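Local coordinates for protein hyaluronidase (Thermobaculum terrenum, PDB 5DIY) that probably removes O-linked N-acetylglucosamine from modified proteins as an O-GlcNAc hydrolase of glycoside hydrolase family 84, at residues I391-S394 and N395-G399; Q417-T420 and Y421-V425; V453-E456 and L457-E460. All blocks are in the same frame, centred on the assembly; numbering follows the deposited sequence.

How the contacts relate
Three local contacts follow one another along the chain, each within a single helix of the helical region: contact 1 at the end of helix 373-398, contact 2 in helix 412-428 and contact 3 in the short helix 453-459. Their centres are about 14 to 15 Å apart, and all three lie far from the N-acetylglucosamine-binding residues of the eight-stranded barrel. They nevertheless touch one another. T392 OG1 packs 3.4 Å from CA of G418, L396 CD1 meets I455 CG2 at 3.7 Å, and R419 NH1 forms a salt bridge of 3.2 Å with E456 OE1. Apolar packing and one charged link thus join three helices at the distal end of the bundle.

Contact 1. Residues I391-S394 and N395-G399; sequences ITFS and NLFTG
F393 and F397 stand side by side on one flank of helix 373-398, one turn apart and pointing the same way. Their contact is apolar: F393 CB lies 4.1 Å from F397 CE2, while F397 CZ comes obliquely upon the F393 ring. With CG anti to the carbonyl carbon (chi1 -58°), the F397 ring leans back along the helix, and its CD2 comes within 3.1 Å of F393 O. L396 CD2 comes to the edge of the F393 ring, near its plane, 4.2 Å from F393 CD1. This flank is the tightly packed one. F335 meets both phenylalanine rings, L344 of helix 340-362 touches both as well, and F444 and V448 of helix 440-451 cover F393.

The flank carrying I391, N395 and T398 is looser and more polar. I391 and N395 lie alongside each other, and N395 ND2 donates to I391 O over 2.8 Å in a bent bond, with an N-H...O angle of 131°. That donor stands above the carbonyl plane, whereas the backbone N of N395 reaches the same oxygen from the opposite face, at 3.2 Å. T398 repeats the pattern on a more exposed turn: OG1 and the backbone N both donate to S394 O, again from opposite faces, with OG1 at 3.0 Å. The hydroxyl of S394 turns back to M390 O instead.

The chemistry thus splits the turn in two. Aromatic and aliphatic groups fasten one side to the neighbouring helices, while on the other side an amide and a hydroxyl give two backbone oxygens a second donor apiece, which probably helps to steady the last turns of the helix before the unmodelled residues that follow G399.

Contact 2. Residues Q417-T420 and Y421-V425; sequences QGRT and YLREV
The guanidinium groups of R419 and R423 lie side by side, one turn apart, with their planes 62° to each other. R419 NH1 comes to the edge of the R423 group, in its plane, at 3.4 Å from R423 NH2; seen from R419, that same NH2 lies obliquely to the guanidinium. Both atoms are donors, and no hydrogen bond joins them. The third flat group, the ring of Y421, receives V425 CG1 on one face, 3.6 Å above the plane and offset toward the rim.

The two arginines arrive by different routes. R419 starts with CG beside its backbone N, whereas R423 has CG anti to that atom (chi1 -174°); each chain then bends at chi3, and the ends converge. R419 is held at three nitrogens: NE donates to T452 OG1, NH2 to L449 O, and NH1 pairs with the carboxylate of E456. This negative partner probably offsets much of the cost of a second arginine so near.

Beneath the side chains the backbone is regular. L422 N and R423 N donate to G418 O and R419 O, each over 2.9 Å. L422 CG leans over the first of these oxygens, 3.3 Å from G418 O, and R423 CB sits 3.4 Å from R419 O. T420 OG1 hydrogen-bonds back to L416 O.

Helix 412-428 packs against helices 373-398, 440-451 and 453-459. Y421 and V425 rest on Y385 of the first, with Q388 also touching Y421, while L422 packs on L445 and V448 of the second, where R423 touches L449; R419 faces the third.

Contact 3. Residues V453-E456 and L457-E460; sequences VSIE and LQAE
Helix 453-459 is a short helix near the C-terminal end of the chain, and the contact runs through the whole of its two turns, from V453 to E460. The side chains of I455 and Q458 pass each other at a slant. At a chi1 of 63°, I455 tucks CG1 in over its own main chain and sends CG2 to the side of the backbone N, where that methyl group meets Q458 OE1 at 4.0 Å, an apolar group against an amide oxygen. Q458 CB also lies 3.3 Å from S454 O.

Main-chain bonds carry most of the contact, and they are uneven. L457 N reaches V453 O only weakly, at 3.5 Å, whereas Q458 N donates to S454 O over 2.9 Å and A459 N to I455 O over 2.8 Å. E460 N donates to E456 O over 3.2 Å, and E460 CG lies 3.6 Å from that oxygen. The carboxylates of E456 and E460 stay apart, E456 OE1 being the salt-bridge partner of R419.

L457 leans on K462 and A466 in the following loop. With buried I455 set on L412 and A415, flanked by E456 and Q458 on the same helix 412-428, and with mostly exposed residues otherwise, the arrangement is that of a short surface helix, its inner side on helix 412-428, which ends where E460 leaves helical phi/psi.

Contact 1. Residues I391-S394 and N395-G399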
ATOM      1  N   ILE C 391     -29.414 -15.537  13.561  1.00 26.38           N
ATOM      2  CA  ILE C 391     -30.829 -15.878  13.609  1.00 27.17           C
ATOM      3  C   ILE C 391     -31.063 -17.250  12.988  1.00 25.64           C
ATOM      4  O   ILE C 391     -31.810 -18.065  13.535  1.00 24.46           O
ATOM      5  CB  ILE C 391     -31.698 -14.814  12.899  1.00 28.39           C
ATOM      6  CG1 ILE C 391     -31.635 -13.483  13.657  1.00 29.32           C
ATOM      7  CG2 ILE C 391     -33.151 -15.274  12.793  1.00 29.55           C
ATOM      8  CD1 ILE C 391     -31.924 -12.285  12.782  1.00 29.87           C
ATOM      9  N   THR C 392     -30.413 -17.501  11.853  1.00 25.04           N
ATOM     10  CA  THR C 392     -30.572 -18.763  11.142  1.00 24.64           C
ATOM     11  C   THR C 392     -30.111 -19.944  11.999  1.00 24.67           C
ATOM     12  O   THR C 392     -30.868 -20.898  12.182  1.00 25.85           O
ATOM     13  CB  THR C 392     -29.833 -18.735   9.787  1.00 24.69           C
ATOM     14  OG1 THR C 392     -30.323 -17.640   9.010  1.00 24.44           O
ATOM     15  CG2 THR C 392     -30.041 -20.036   9.012  1.00 24.85           C
ATOM     16  N   PHE C 393     -28.893 -19.862  12.537  1.00 24.88           N
ATOM     17  CA  PHE C 393     -28.342 -20.920  13.403  1.00 25.20           C
ATOM     18  C   PHE C 393     -29.161 -21.153  14.673  1.00 25.70           C
ATOM     19  O   PHE C 393     -29.399 -22.306  15.043  1.00 25.92           O
ATOM     20  CB  PHE C 393     -26.888 -20.628  13.813  1.00 25.86           C
ATOM     21  CG  PHE C 393     -25.855 -21.002  12.781  1.00 26.03           C
ATOM     22  CD1 PHE C 393     -25.784 -22.294  12.271  1.00 27.13           C
ATOM     23  CD2 PHE C 393     -24.903 -20.073  12.364  1.00 27.18           C
ATOM     24  CE1 PHE C 393     -24.815 -22.644  11.336  1.00 27.37           C
ATOM     25  CE2 PHE C 393     -23.926 -20.417  11.440  1.00 27.49           C
ATOM     26  CZ  PHE C 393     -23.886 -21.704  10.920  1.00 27.94           C
ATOM     27  N   SER C 394     -29.580 -20.075  15.337  1.00 25.92           N
ATOM     28  CA  SER C 394     -30.405 -20.181  16.556  1.00 27.14           C
ATOM     29  C   SER C 394     -31.690 -20.980  16.313  1.00 27.46           C
ATOM     30  O   SER C 394     -32.056 -21.850  17.098  1.00 26.48           O
ATOM     31  CB  SER C 394     -30.777 -18.792  17.086  1.00 27.67           C
ATOM     32  OG  SER C 394     -29.631 -17.976  17.268  1.00 29.21           O
ATOM     33  N   ASN C 395     -32.361 -20.679  15.209  1.00 28.92           N
ATOM     34  CA  ASN C 395     -33.595 -21.371  14.844  1.00 30.62           C
ATOM     35  C   ASN C 395     -33.398 -22.777  14.304  1.00 32.74           C
ATOM     36  O   ASN C 395     -34.282 -23.620  14.444  1.00 34.14           O
ATOM     37  CB  ASN C 395     -34.402 -20.510  13.887  1.00 30.03           C
ATOM     38  CG  ASN C 395     -34.953 -19.290  14.577  1.00 29.15           C
ATOM     39  OD1 ASN C 395     -35.776 -19.421  15.462  1.00 30.30           O
ATOM     40  ND2 ASN C 395     -34.474 -18.114  14.221  1.00 29.17           N
ATOM     41  N   LEU C 396     -32.238 -23.028  13.703  1.00 34.32           N
ATOM     42  CA  LEU C 396     -31.838 -24.381  13.347  1.00 35.38           C
ATOM     43  C   LEU C 396     -31.738 -25.270  14.596  1.00 37.05           C
ATOM     44  O   LEU C 396     -32.261 -26.389  14.595  1.00 35.83           O
ATOM     45  CB  LEU C 396     -30.501 -24.353  12.595  1.00 35.11           C
ATOM     46  CG  LEU C 396     -29.915 -25.673  12.110  1.00 35.52           C
ATOM     47  CD1 LEU C 396     -30.835 -26.331  11.093  1.00 36.26           C
ATOM     48  CD2 LEU C 396     -28.529 -25.439  11.526  1.00 35.79           C
ATOM     49  N   PHE C 397     -31.089 -24.768  15.652  1.00 38.64           N
ATOM     50  CA  PHE C 397     -30.843 -25.566  16.865  1.00 41.29           C
ATOM     51  C   PHE C 397     -32.058 -25.718  17.784  1.00 46.11           C
ATOM     52  O   PHE C 397     -32.116 -26.680  18.553  1.00 49.90           O
ATOM     53  CB  PHE C 397     -29.641 -25.029  17.666  1.00 40.64           C
ATOM     54  CG  PHE C 397     -28.343 -24.996  16.886  1.00 40.48           C
ATOM     55  CD1 PHE C 397     -27.939 -26.083  16.103  1.00 40.65           C
ATOM     56  CD2 PHE C 397     -27.509 -23.883  16.948  1.00 38.88           C
ATOM     57  CE1 PHE C 397     -26.742 -26.043  15.390  1.00 41.12           C
ATOM     58  CE2 PHE C 397     -26.318 -23.843  16.238  1.00 38.92           C
ATOM     59  CZ  PHE C 397     -25.933 -24.922  15.459  1.00 38.70           C
ATOM     60  N   THR C 398     -33.014 -24.789  17.719  1.00 49.70           N
ATOM     61  CA  THR C 398     -34.267 -24.918  18.472  1.00 52.07           C
ATOM     62  C   THR C 398     -35.071 -26.107  17.945  1.00 55.31           C
ATOM     63  O   THR C 398     -35.397 -27.028  18.705  1.00 57.01           O
ATOM     64  CB  THR C 398     -35.119 -23.629  18.392  1.00 53.26           C
ATOM     65  OG1 THR C 398     -34.344 -22.512  18.847  1.00 53.34           O
ATOM     66  CG2 THR C 398     -36.390 -23.748  19.245  1.00 52.57           C
ATOM     67  N   GLY C 399     -35.370 -26.081  16.644  1.00 57.65           N
ATOM     68  CA  GLY C 399     -36.069 -27.175  15.965  1.00 58.17           C
ATOM     69  C   GLY C 399     -35.112 -28.241  15.463  1.00 58.05           C
ATOM     70  O   GLY C 399     -34.265 -28.736  16.207  1.00 58.19           O
TER

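Contact 2. Residues Q417-T420 and Y421-V425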
ATOM      1  N   GLN C 417     -36.329 -18.305   5.999  1.00 37.12           N
ATOM      2  CA  GLN C 417     -36.275 -16.879   5.680  1.00 38.39           C
ATOM      3  C   GLN C 417     -34.842 -16.331   5.717  1.00 36.93           C
ATOM      4  O   GLN C 417     -34.467 -15.513   4.878  1.00 37.07           O
ATOM      5  CB  GLN C 417     -37.166 -16.117   6.660  1.00 41.41           C
ATOM      6  CG  GLN C 417     -37.262 -14.615   6.452  1.00 44.15           C
ATOM      7  CD  GLN C 417     -38.322 -14.001   7.343  1.00 47.21           C
ATOM      8  OE1 GLN C 417     -38.027 -13.143   8.176  1.00 50.02           O
ATOM      9  NE2 GLN C 417     -39.566 -14.452   7.188  1.00 48.44           N
ATOM     10  N   GLY C 418     -34.061 -16.782   6.696  1.00 34.60           N
ATOM     11  CA  GLY C 418     -32.647 -16.434   6.795  1.00 33.78           C
ATOM     12  C   GLY C 418     -31.814 -16.955   5.635  1.00 32.43           C
ATOM     13  O   GLY C 418     -30.940 -16.253   5.150  1.00 32.24           O
ATOM     14  N   ARG C 419     -32.094 -18.177   5.180  1.00 32.87           N
ATOM     15  CA  ARG C 419     -31.404 -18.745   4.014  1.00 33.95           C
ATOM     16  C   ARG C 419     -31.622 -17.891   2.779  1.00 31.37           C
ATOM     17  O   ARG C 419     -30.681 -17.616   2.046  1.00 29.88           O
ATOM     18  CB  ARG C 419     -31.871 -20.171   3.708  1.00 36.03           C
ATOM     19  CG  ARG C 419     -31.473 -21.198   4.745  1.00 38.71           C
ATOM     20  CD  ARG C 419     -31.729 -22.620   4.259  1.00 40.26           C
ATOM     21  NE  ARG C 419     -30.613 -23.160   3.461  1.00 41.71           N
ATOM     22  CZ  ARG C 419     -30.613 -23.367   2.137  1.00 42.16           C
ATOM     23  NH1 ARG C 419     -31.669 -23.080   1.380  1.00 43.12           N
ATOM     24  NH2 ARG C 419     -29.528 -23.870   1.557  1.00 41.75           N
ATOM     25  N   THR C 420     -32.874 -17.486   2.570  1.00 30.16           N
ATOM     26  CA  THR C 420     -33.251 -16.587   1.476  1.00 29.27           C
ATOM     27  C   THR C 420     -32.456 -15.289   1.540  1.00 28.20           C
ATOM     28  O   THR C 420     -31.848 -14.878   0.547  1.00 27.52           O
ATOM     29  CB  THR C 420     -34.767 -16.278   1.523  1.00 28.82           C
ATOM     30  OG1 THR C 420     -35.489 -17.507   1.414  1.00 29.63           O
ATOM     31  CG2 THR C 420     -35.203 -15.338   0.413  1.00 28.29           C
ATOM     32  N   TYR C 421     -32.463 -14.658   2.713  1.00 27.23           N
ATOM     33  CA  TYR C 421     -31.737 -13.409   2.926  1.00 27.43           C
ATOM     34  C   TYR C 421     -30.242 -13.575   2.632  1.00 26.61           C
ATOM     35  O   TYR C 421     -29.650 -12.734   1.962  1.00 25.21           O
ATOM     36  CB  TYR C 421     -31.938 -12.897   4.360  1.00 28.61           C
ATOM     37  CG  TYR C 421     -31.172 -11.626   4.667  1.00 30.63           C
ATOM     38  CD1 TYR C 421     -29.825 -11.667   5.049  1.00 31.99           C
ATOM     39  CD2 TYR C 421     -31.786 -10.378   4.576  1.00 31.83           C
ATOM     40  CE1 TYR C 421     -29.118 -10.500   5.319  1.00 32.39           C
ATOM     41  CE2 TYR C 421     -31.085  -9.212   4.846  1.00 32.68           C
ATOM     42  CZ  TYR C 421     -29.757  -9.281   5.222  1.00 32.61           C
ATOM     43  OH  TYR C 421     -29.066  -8.126   5.499  1.00 35.60           O
ATOM     44  N   LEU C 422     -29.643 -14.647   3.147  1.00 26.13           N
ATOM     45  CA  LEU C 422     -28.203 -14.871   2.979  1.00 26.52           C
ATOM     46  C   LEU C 422     -27.831 -15.101   1.515  1.00 25.96           C
ATOM     47  O   LEU C 422     -26.850 -14.542   1.036  1.00 24.66           O
ATOM     48  CB  LEU C 422     -27.711 -16.027   3.855  1.00 26.58           C
ATOM     49  CG  LEU C 422     -27.662 -15.700   5.353  1.00 27.12           C
ATOM     50  CD1 LEU C 422     -27.309 -16.944   6.142  1.00 27.33           C
ATOM     51  CD2 LEU C 422     -26.694 -14.565   5.659  1.00 27.68           C
ATOM     52  N   ARG C 423     -28.642 -15.890   0.815  1.00 26.42           N
ATOM     53  CA  ARG C 423     -28.468 -16.130  -0.620  1.00 28.58           C
ATOM     54  C   ARG C 423     -28.457 -14.818  -1.404  1.00 27.58           C
ATOM     55  O   ARG C 423     -27.576 -14.595  -2.238  1.00 25.80           O
ATOM     56  CB  ARG C 423     -29.570 -17.068  -1.131  1.00 30.91           C
ATOM     57  CG  ARG C 423     -29.406 -17.513  -2.575  1.00 33.37           C
ATOM     58  CD  ARG C 423     -30.542 -18.420  -3.033  1.00 34.63           C
ATOM     59  NE  ARG C 423     -30.700 -19.619  -2.208  1.00 37.01           N
ATOM     60  CZ  ARG C 423     -29.864 -20.665  -2.178  1.00 40.14           C
ATOM     61  NH1 ARG C 423     -28.754 -20.709  -2.920  1.00 41.95           N
ATOM     62  NH2 ARG C 423     -30.140 -21.692  -1.382  1.00 41.82           N
ATOM     63  N   GLU C 424     -29.411 -13.945  -1.088  1.00 27.80           N
ATOM     64  CA  GLU C 424     -29.512 -12.619  -1.702  1.00 28.38           C
ATOM     65  C   GLU C 424     -28.270 -11.751  -1.435  1.00 27.02           C
ATOM     66  O   GLU C 424     -27.649 -11.256  -2.379  1.00 25.26           O
ATOM     67  CB  GLU C 424     -30.781 -11.905  -1.208  1.00 31.21           C
ATOM     68  CG  GLU C 424     -31.216 -10.707  -2.038  1.00 34.55           C
ATOM     69  CD  GLU C 424     -32.374  -9.939  -1.407  1.00 37.29           C
ATOM     70  OE1 GLU C 424     -33.055 -10.485  -0.508  1.00 40.80           O
ATOM     71  OE2 GLU C 424     -32.600  -8.774  -1.804  1.00 38.79           O
ATOM     72  N   VAL C 425     -27.907 -11.570  -0.166  1.00 24.94           N
ATOM     73  CA  VAL C 425     -26.770 -10.687   0.178  1.00 24.68           C
ATOM     74  C   VAL C 425     -25.388 -11.244  -0.217  1.00 23.74           C
ATOM     75  O   VAL C 425     -24.497 -10.464  -0.546  1.00 22.74           O
ATOM     76  CB  VAL C 425     -26.769 -10.234   1.657  1.00 25.45           C
ATOM     77  CG1 VAL C 425     -28.062  -9.489   1.976  1.00 26.07           C
ATOM     78  CG2 VAL C 425     -26.548 -11.402   2.614  1.00 25.10           C
TER

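Contact 3. Residues V453-E456 and L457-E460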
ATOM      1  N   VAL C 453     -29.054 -26.725   4.097  1.00 35.99           N
ATOM      2  CA  VAL C 453     -29.732 -27.362   2.961  1.00 37.21           C
ATOM      3  C   VAL C 453     -30.855 -28.328   3.377  1.00 38.32           C
ATOM      4  O   VAL C 453     -31.907 -28.369   2.731  1.00 37.39           O
ATOM      5  CB  VAL C 453     -28.733 -28.085   2.010  1.00 37.64           C
ATOM      6  CG1 VAL C 453     -27.963 -29.205   2.715  1.00 37.94           C
ATOM      7  CG2 VAL C 453     -29.448 -28.629   0.773  1.00 38.16           C
ATOM      8  N   SER C 454     -30.644 -29.084   4.455  1.00 39.16           N
ATOM      9  CA  SER C 454     -31.582 -30.153   4.823  1.00 40.91           C
ATOM     10  C   SER C 454     -32.910 -29.667   5.431  1.00 40.64           C
ATOM     11  O   SER C 454     -33.862 -30.449   5.489  1.00 40.08           O
ATOM     12  CB  SER C 454     -30.907 -31.197   5.732  1.00 41.12           C
ATOM     13  OG  SER C 454     -30.693 -30.698   7.035  1.00 42.50           O
ATOM     14  N   ILE C 455     -32.983 -28.409   5.877  1.00 40.74           N
ATOM     15  CA  ILE C 455     -34.266 -27.841   6.321  1.00 43.98           C
ATOM     16  C   ILE C 455     -35.198 -27.495   5.148  1.00 45.87           C
ATOM     17  O   ILE C 455     -36.418 -27.532   5.309  1.00 45.37           O
ATOM     18  CB  ILE C 455     -34.128 -26.639   7.297  1.00 44.27           C
ATOM     19  CG1 ILE C 455     -33.419 -25.439   6.666  1.00 44.69           C
ATOM     20  CG2 ILE C 455     -33.410 -27.070   8.573  1.00 44.29           C
ATOM     21  CD1 ILE C 455     -33.637 -24.148   7.424  1.00 44.34           C
ATOM     22  N   GLU C 456     -34.635 -27.169   3.982  1.00 47.82           N
ATOM     23  CA  GLU C 456     -35.435 -27.045   2.755  1.00 48.72           C
ATOM     24  C   GLU C 456     -36.010 -28.389   2.335  1.00 46.31           C
ATOM     25  O   GLU C 456     -37.191 -28.479   2.000  1.00 45.62           O
ATOM     26  CB  GLU C 456     -34.620 -26.453   1.603  1.00 52.92           C
ATOM     27  CG  GLU C 456     -34.413 -24.951   1.705  1.00 56.54           C
ATOM     28  CD  GLU C 456     -34.440 -24.270   0.350  1.00 60.27           C
ATOM     29  OE1 GLU C 456     -33.652 -24.676  -0.533  1.00 63.10           O
ATOM     30  OE2 GLU C 456     -35.247 -23.332   0.169  1.00 61.81           O
ATOM     31  N   LEU C 457     -35.174 -29.427   2.355  1.00 44.49           N
ATOM     32  CA  LEU C 457     -35.627 -30.801   2.115  1.00 43.38           C
ATOM     33  C   LEU C 457     -36.712 -31.221   3.119  1.00 44.07           C
ATOM     34  O   LEU C 457     -37.706 -31.860   2.747  1.00 42.72           O
ATOM     35  CB  LEU C 457     -34.457 -31.788   2.206  1.00 42.71           C
ATOM     36  CG  LEU C 457     -33.304 -31.669   1.208  1.00 42.76           C
ATOM     37  CD1 LEU C 457     -32.299 -32.771   1.494  1.00 43.05           C
ATOM     38  CD2 LEU C 457     -33.779 -31.754  -0.234  1.00 42.31           C
ATOM     39  N   GLN C 458     -36.496 -30.869   4.387  1.00 44.36           N
ATOM     40  CA  GLN C 458     -37.453 -31.148   5.466  1.00 45.40           C
ATOM     41  C   GLN C 458     -38.767 -30.399   5.253  1.00 45.42           C
ATOM     42  O   GLN C 458     -39.838 -30.949   5.506  1.00 44.75           O
ATOM     43  CB  GLN C 458     -36.856 -30.756   6.822  1.00 45.84           C
ATOM     44  CG  GLN C 458     -37.658 -31.206   8.037  1.00 46.64           C
ATOM     45  CD  GLN C 458     -37.049 -30.741   9.350  1.00 46.85           C
ATOM     46  OE1 GLN C 458     -36.230 -29.819   9.383  1.00 48.63           O
ATOM     47  NE2 GLN C 458     -37.449 -31.381  10.443  1.00 46.94           N
ATOM     48  N   ALA C 459     -38.669 -29.150   4.796  1.00 46.73           N
ATOM     49  CA  ALA C 459     -39.840 -28.317   4.499  1.00 48.20           C
ATOM     50  C   ALA C 459     -40.745 -28.918   3.417  1.00 49.59           C
ATOM     51  O   ALA C 459     -41.966 -28.786   3.498  1.00 50.12           O
ATOM     52  CB  ALA C 459     -39.407 -26.909   4.101  1.00 47.43           C
ATOM     53  N   GLU C 460     -40.147 -29.580   2.424  1.00 50.06           N
ATOM     54  CA  GLU C 460     -40.897 -30.207   1.323  1.00 49.51           C
ATOM     55  C   GLU C 460     -41.165 -31.714   1.485  1.00 49.00           C
ATOM     56  O   GLU C 460     -41.683 -32.344   0.563  1.00 48.82           O
ATOM     57  CB  GLU C 460     -40.161 -29.964   0.008  1.00 50.42           C
ATOM     58  CG  GLU C 460     -39.947 -28.493  -0.305  1.00 51.38           C
ATOM     59  CD  GLU C 460     -39.520 -28.263  -1.738  1.00 53.97           C
ATOM     60  OE1 GLU C 460     -40.254 -28.693  -2.658  1.00 52.65           O
ATOM     61  OE2 GLU C 460     -38.452 -27.646  -1.944  1.00 57.03           O
TER